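Local structure of 52 protein (Murid herpesvirus 4, 2OA5) at the interface of chains A and B and the interface of chains A and C. The protein is an abundant tegument protein of a gammaherpesvirus and probably has a structural role in the virion layer between capsid and envelope. Residues are numbered along the deposited sequence; one frame, centred on the assembly and turned at random. Chains: chain A/B/C, Hypothetical protein BQLF2.

Contacts 1 and 2 belong to the same A-B interface: the centres of their C-alpha atoms lie about 12 Å apart, and B:Ile53 serves both, its CG2 branch in contact 1 and its CD1 end in contact 2. Helix 46-76 of both chains builds contact 1; contact 2 adds the segment after it and helix 82-90 in chain A, and the B:Leu44 segment preceding it in chain B. Contact 3 joins helix 10-29 of A to chain C; its C-alpha centre lies about 31 Å from that of contact 1 and 42 Å from that of contact 2. Helix 46-76 thus serves both interfaces, perhaps reflecting natural association.

Contact 1: the interface of chains A and B. Residues chain A 65, 68-69, 72-73; chain B 53-54, 57, 60.
Helix 46-76 of chain A packs antiparallel on helix 46-76 of chain B, with B:Ser57 set against A:Glu69 and A:Val72. The B:Ser57 hydroxyl OG lies 3.6 Å from A:Val72 CB and touches both methyls of that valine. B:Ser57 OG stands beside its own backbone N (chi1 -69°) and bonds back to B:Ile53 O at 2.9 Å, above the carbonyl plane and not on a lone pair. This polar atom thus finds an acceptor in its own helix while its outer side meets carbon. A:Val72 CG2 meets B:Leu60 CD1 at 3.7 Å, and A:Ile68 CG2 rests on B:Leu60 CB. Farther along, the extended A:Arg73 chain crosses B:Ile53 at a slant, and B:Ile53 CG2 sits 3.9 Å above the centre of the guanidinium plane. A:Arg73 NE donates to the anti lone pair of A:Glu69 OE2 at 3.1 Å. A:Arg73 NH2 reaches A:Glu69 OE2 at 2.9 Å, also on the anti side but 29° out of the carboxylate plane. Both bonds lie near the guanidinium plane and should hold it flat over B:Ile53, while A:Arg73 NH2 also lies 3.6 Å from B:Val54 CG2. The site occupies the C-terminal half of the A helix and the N-terminal half of its B partner, with a two-fold twin.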
# COMPACT_ATOMS: atom_id res chain seq x y z
N MSE A 65 0.91 -8.91 -2.39
CA MSE A 65 -0.07 -9.15 -3.44
C MSE A 65 -0.60 -7.86 -4.06
O MSE A 65 -0.60 -7.71 -5.29
CB MSE A 65 -1.25 -9.95 -2.89
CG MSE A 65 -2.28 -10.39 -3.94
SE MSE A 65 -1.58 -11.28 -5.55
CE MSE A 65 -1.23 -13.09 -4.88
N ILE A 68 2.23 -5.99 -5.90
CA ILE A 68 2.55 -6.67 -7.15
C ILE A 68 1.51 -6.40 -8.25
O ILE A 68 1.86 -6.10 -9.39
CB ILE A 68 2.69 -8.18 -6.94
CG1 ILE A 68 4.04 -8.47 -6.26
CG2 ILE A 68 2.53 -8.91 -8.26
CD1 ILE A 68 4.21 -9.88 -5.73
N GLU A 69 0.23 -6.52 -7.91
CA GLU A 69 -0.79 -6.26 -8.91
C GLU A 69 -0.70 -4.82 -9.42
O GLU A 69 -0.86 -4.57 -10.61
CB GLU A 69 -2.20 -6.51 -8.36
CG GLU A 69 -3.29 -6.22 -9.39
CD GLU A 69 -4.64 -6.81 -9.03
OE1 GLU A 69 -4.70 -7.73 -8.20
OE2 GLU A 69 -5.65 -6.37 -9.61
N VAL A 72 2.44 -4.63 -11.80
CA VAL A 72 2.21 -5.35 -13.05
C VAL A 72 1.34 -4.50 -13.97
O VAL A 72 1.68 -4.29 -15.13
CB VAL A 72 1.53 -6.72 -12.81
CG1 VAL A 72 0.98 -7.27 -14.12
CG2 VAL A 72 2.53 -7.71 -12.24
N ARG A 73 0.23 -4.00 -13.43
CA ARG A 73 -0.69 -3.17 -14.20
C ARG A 73 -0.01 -1.93 -14.80
O ARG A 73 -0.20 -1.59 -15.96
CB ARG A 73 -1.87 -2.74 -13.32
CG ARG A 73 -2.93 -3.82 -13.10
CD ARG A 73 -4.09 -3.30 -12.26
NE ARG A 73 -5.04 -4.35 -11.87
CZ ARG A 73 -5.97 -4.86 -12.67
NH1 ARG A 73 -6.09 -4.42 -13.92
NH2 ARG A 73 -6.80 -5.80 -12.22
N ILE B 53 -3.84 -10.25 -16.75
CA ILE B 53 -3.15 -9.46 -15.75
C ILE B 53 -3.40 -9.98 -14.33
O ILE B 53 -2.46 -10.16 -13.55
CB ILE B 53 -3.55 -7.97 -15.87
CG1 ILE B 53 -2.74 -7.33 -17.01
CG2 ILE B 53 -3.36 -7.24 -14.52
CD1 ILE B 53 -2.97 -5.85 -17.20
N VAL B 54 -4.66 -10.24 -14.01
CA VAL B 54 -4.99 -10.75 -12.68
C VAL B 54 -4.37 -12.13 -12.45
O VAL B 54 -3.76 -12.38 -11.41
CB VAL B 54 -6.52 -10.81 -12.47
CG1 VAL B 54 -6.86 -11.60 -11.20
CG2 VAL B 54 -7.07 -9.41 -12.37
N SER B 57 -0.69 -11.69 -11.99
CA SER B 57 -0.40 -11.02 -10.73
C SER B 57 -0.54 -12.03 -9.59
O SER B 57 0.27 -12.04 -8.66
CB SER B 57 -1.33 -9.83 -10.51
OG SER B 57 -1.05 -8.79 -11.44
N LEU B 60 2.54 -14.28 -9.45
CA LEU B 60 3.71 -13.64 -8.86
C LEU B 60 3.48 -13.51 -7.36
O LEU B 60 4.42 -13.63 -6.57
CB LEU B 60 3.93 -12.26 -9.49
CG LEU B 60 4.31 -12.24 -10.97
CD1 LEU B 60 4.30 -10.81 -11.49
CD2 LEU B 60 5.68 -12.87 -11.16

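Contact 2: the interface of chains A and B. Residues chain A 76, 80-82, 85, 89; chain B 44, 49, 52-53.
B:Leu44 N donates to A:Val80 O at 2.8 Å, nearly straight (167° at H) and in the carbonyl plane, joining two loop segments of this BLRF2-family tegument protein. The bond pins the residue just before helix 46-76 of chain B to the stretch between helices 46-76 and 82-90 of chain A, and it is the firm part of the B:Leu44 contact. The B:Leu44 side chain reaches toward helix 82-90, but its setting is doubtful: chi1 of -120° is away from any staggered position, and its CD1 branch is modelled too close to A:Glu82 to be trusted. As modelled, B:Leu44 CD2 presses on A:Leu85 CD2 at 3.5 Å, tighter than usual for two methyls, and the two leucine side chains cross at about a right angle.

A:Leu85 is the main apolar knob on the chain A side. CG anti to the backbone N (chi1 -179°) and the bend at chi2 together direct CD2 to chain B. A:Leu85 CD2 also meets B:Ile52 CG2 at 3.9 Å, as the two side chains slide past each other in opposite directions, and it touches the aliphatic B:Arg49 CG. One turn on, A:Leu89 CD1 reaches B:Ile52 CG2 at 3.5 Å, crossing it at a slant, so this isoleucine methyl is shared by two leucines of one helix. B:Ile53 borders the cluster through CG1, near A:Leu85 CD2, and B:Ile53 CD1 faces A:Ala76 CB at 4.0 Å.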
# COMPACT_ATOMS: atom_id res chain seq x y z
N ALA A 76 2.41 -3.10 -17.54
CA ALA A 76 1.72 -3.71 -18.66
C ALA A 76 0.93 -2.67 -19.45
O ALA A 76 0.49 -2.93 -20.57
CB ALA A 76 0.78 -4.82 -18.15
N VAL A 80 -0.77 -3.53 -26.03
CA VAL A 80 -2.05 -3.43 -26.72
C VAL A 80 -2.51 -4.80 -27.22
O VAL A 80 -3.71 -5.09 -27.23
CB VAL A 80 -1.98 -2.43 -27.91
CG1 VAL A 80 -3.08 -2.70 -28.92
CG2 VAL A 80 -2.14 -1.02 -27.40
N THR A 81 -1.57 -5.64 -27.63
CA THR A 81 -1.91 -6.99 -28.12
C THR A 81 -1.62 -8.07 -27.07
O THR A 81 -0.91 -7.83 -26.09
CB THR A 81 -1.13 -7.36 -29.42
OG1 THR A 81 0.27 -7.46 -29.14
CG2 THR A 81 -1.33 -6.31 -30.49
N GLU A 82 -2.18 -9.26 -27.30
CA GLU A 82 -2.02 -10.40 -26.40
C GLU A 82 -0.56 -10.85 -26.33
O GLU A 82 0.01 -11.01 -25.24
CB GLU A 82 -2.89 -11.56 -26.89
CG GLU A 82 -4.36 -11.18 -27.07
CD GLU A 82 -5.21 -12.31 -27.61
OE1 GLU A 82 -4.64 -13.34 -28.02
OE2 GLU A 82 -6.46 -12.16 -27.62
N LEU A 85 1.28 -8.29 -24.39
CA LEU A 85 1.08 -8.35 -22.95
C LEU A 85 1.81 -9.58 -22.39
O LEU A 85 2.58 -9.48 -21.43
CB LEU A 85 -0.41 -8.43 -22.62
CG LEU A 85 -0.75 -8.47 -21.12
CD1 LEU A 85 -0.11 -7.27 -20.44
CD2 LEU A 85 -2.25 -8.44 -20.91
N LEU A 89 4.89 -9.48 -19.61
CA LEU A 89 4.72 -10.12 -18.30
C LEU A 89 5.84 -11.11 -18.00
O LEU A 89 6.48 -11.05 -16.94
CB LEU A 89 3.37 -10.84 -18.24
CG LEU A 89 2.15 -9.92 -18.32
CD1 LEU A 89 0.88 -10.73 -18.43
CD2 LEU A 89 2.10 -9.04 -17.09
N LEU B 44 -6.00 -6.73 -27.63
CA LEU B 44 -6.56 -7.11 -26.34
C LEU B 44 -7.92 -6.48 -26.05
O LEU B 44 -8.10 -5.27 -26.22
CB LEU B 44 -5.56 -6.69 -25.24
CG LEU B 44 -4.90 -7.66 -24.26
CD1 LEU B 44 -4.64 -8.98 -24.92
CD2 LEU B 44 -3.61 -7.04 -23.76
N ARG B 49 -7.66 -8.68 -21.24
CA ARG B 49 -6.47 -8.11 -20.63
C ARG B 49 -6.53 -8.28 -19.11
O ARG B 49 -5.56 -8.69 -18.49
CB ARG B 49 -6.36 -6.63 -21.00
CG ARG B 49 -5.22 -5.91 -20.31
CD ARG B 49 -5.20 -4.45 -20.69
NE ARG B 49 -6.43 -3.76 -20.33
CZ ARG B 49 -7.23 -3.15 -21.20
NH1 ARG B 49 -6.93 -3.14 -22.49
NH2 ARG B 49 -8.34 -2.56 -20.77
N ILE B 52 -5.80 -11.88 -17.96
CA ILE B 52 -4.39 -12.24 -18.04
C ILE B 52 -3.60 -11.55 -16.93
O ILE B 52 -2.78 -12.17 -16.25
CB ILE B 52 -3.78 -11.85 -19.43
CG1 ILE B 52 -4.38 -12.71 -20.54
CG2 ILE B 52 -2.27 -12.01 -19.41
CD1 ILE B 52 -3.88 -12.36 -21.96
N ILE B 53 -3.84 -10.25 -16.75
CA ILE B 53 -3.15 -9.46 -15.75
C ILE B 53 -3.40 -9.98 -14.33
O ILE B 53 -2.46 -10.16 -13.55
CB ILE B 53 -3.55 -7.97 -15.87
CG1 ILE B 53 -2.74 -7.33 -17.01
CG2 ILE B 53 -3.36 -7.24 -14.52
CD1 ILE B 53 -2.97 -5.85 -17.20

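Contact 3: the interface of chains A and C. Residues chain A 18-19, 22-23; chain C 74, 77-78.
A:Leu22 and A:Arg19, on helix 10-29 of chain A, close around the methyl of C:Ala77, just past the C-terminal end of helix 46-76 in chain C. This helix-to-helix-end interface of the deposited tetramer may be part of the natural assembly. Its packed part is apolar. A:Leu22 CD1 lies 3.7 Å from C:Ala77 CB, and A:Leu22 CB comes near the same methyl. A:Leu22 CG is anti to its carbonyl carbon (chi1 -63°), a setting that helps bring CD1 to the alanine. A:Arg19 CG lies 3.8 Å from C:Ala77 CB, so an aliphatic stretch of the arginine, and not its charged end, does the packing. C:Lys78 adds backbone contact, its CA lying near A:Leu22 O.

Polar groups on the flanks are more loosely joined, through water. On one flank, water 1 mediates between the A:Glu18 carboxylate and the C:Ser74 hydroxyl, and lies 2.8 Å from A:Glu18 OE2. A:Glu18 OE1 stays 3.7 Å from C:Ser74 OG. The link of A:Glu18 OE1 to water 1 is weak.

On the other flank, the A:Arg19 chain bends at chi3 (64°), turning the guanidinium toward A:Glu23. A:Glu23 OE2 lies at the guanidinium edge, in plane, in a salt bridge whose hydrogen bond is weak. Water 2, also at the edge in plane, lies 2.6 Å from A:Arg19 NH1. Across the interface, water 2 O lies 2.9 Å from the backbone oxygen C:Ala77 O.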
# COMPACT_ATOMS: atom_id res chain seq x y z
N GLU A 18 -1.22 -7.65 16.66
CA GLU A 18 0.07 -7.05 17.00
C GLU A 18 -0.12 -5.86 17.93
O GLU A 18 0.65 -5.67 18.87
CB GLU A 18 0.81 -6.61 15.73
CG GLU A 18 2.08 -5.79 16.01
CD GLU A 18 2.65 -5.13 14.75
OE1 GLU A 18 1.97 -4.25 14.18
OE2 GLU A 18 3.77 -5.49 14.34
N ARG A 19 -1.15 -5.05 17.68
CA ARG A 19 -1.42 -3.89 18.54
C ARG A 19 -1.77 -4.32 19.97
O ARG A 19 -1.26 -3.75 20.94
CB ARG A 19 -2.57 -3.04 17.99
CG ARG A 19 -2.74 -1.71 18.74
CD ARG A 19 -4.08 -1.04 18.42
NE ARG A 19 -5.21 -1.85 18.89
CZ ARG A 19 -5.67 -1.86 20.14
NH1 ARG A 19 -5.10 -1.10 21.06
NH2 ARG A 19 -6.70 -2.63 20.47
N LEU A 22 1.25 -5.58 21.81
CA LEU A 22 2.13 -4.49 22.20
C LEU A 22 1.53 -3.67 23.31
O LEU A 22 2.24 -3.11 24.15
CB LEU A 22 2.45 -3.60 20.99
CG LEU A 22 3.21 -4.36 19.89
CD1 LEU A 22 3.45 -3.49 18.65
CD2 LEU A 22 4.52 -4.83 20.49
N GLU A 23 0.20 -3.58 23.33
CA GLU A 23 -0.47 -2.84 24.38
C GLU A 23 -0.43 -3.68 25.66
O GLU A 23 -0.23 -3.16 26.76
CB GLU A 23 -1.93 -2.53 24.00
CG GLU A 23 -2.65 -1.65 25.01
CD GLU A 23 -4.11 -1.42 24.66
OE1 GLU A 23 -4.88 -2.40 24.70
OE2 GLU A 23 -4.48 -0.27 24.33
N SER C 74 0.97 1.42 13.96
CA SER C 74 1.89 0.40 14.42
C SER C 74 2.75 0.96 15.56
O SER C 74 2.80 0.40 16.65
CB SER C 74 2.78 -0.06 13.27
OG SER C 74 3.68 -1.04 13.73
N ALA C 77 1.03 1.66 18.85
CA ALA C 77 0.49 0.46 19.50
C ALA C 77 0.82 0.29 20.99
O ALA C 77 -0.05 -0.07 21.79
CB ALA C 77 0.95 -0.79 18.71
N LYS C 78 2.07 0.55 21.38
CA LYS C 78 2.49 0.40 22.77
C LYS C 78 1.92 1.44 23.75
O LYS C 78 1.95 1.23 24.96
CB LYS C 78 4.02 0.41 22.86
CG LYS C 78 4.65 1.78 22.60
CD LYS C 78 6.16 1.70 22.50
CE LYS C 78 6.77 3.08 22.31
NZ LYS C 78 8.21 3.00 21.92
O HOH W 1 4.32 -3.24 12.79
O HOH W 2 -2.90 0.29 21.48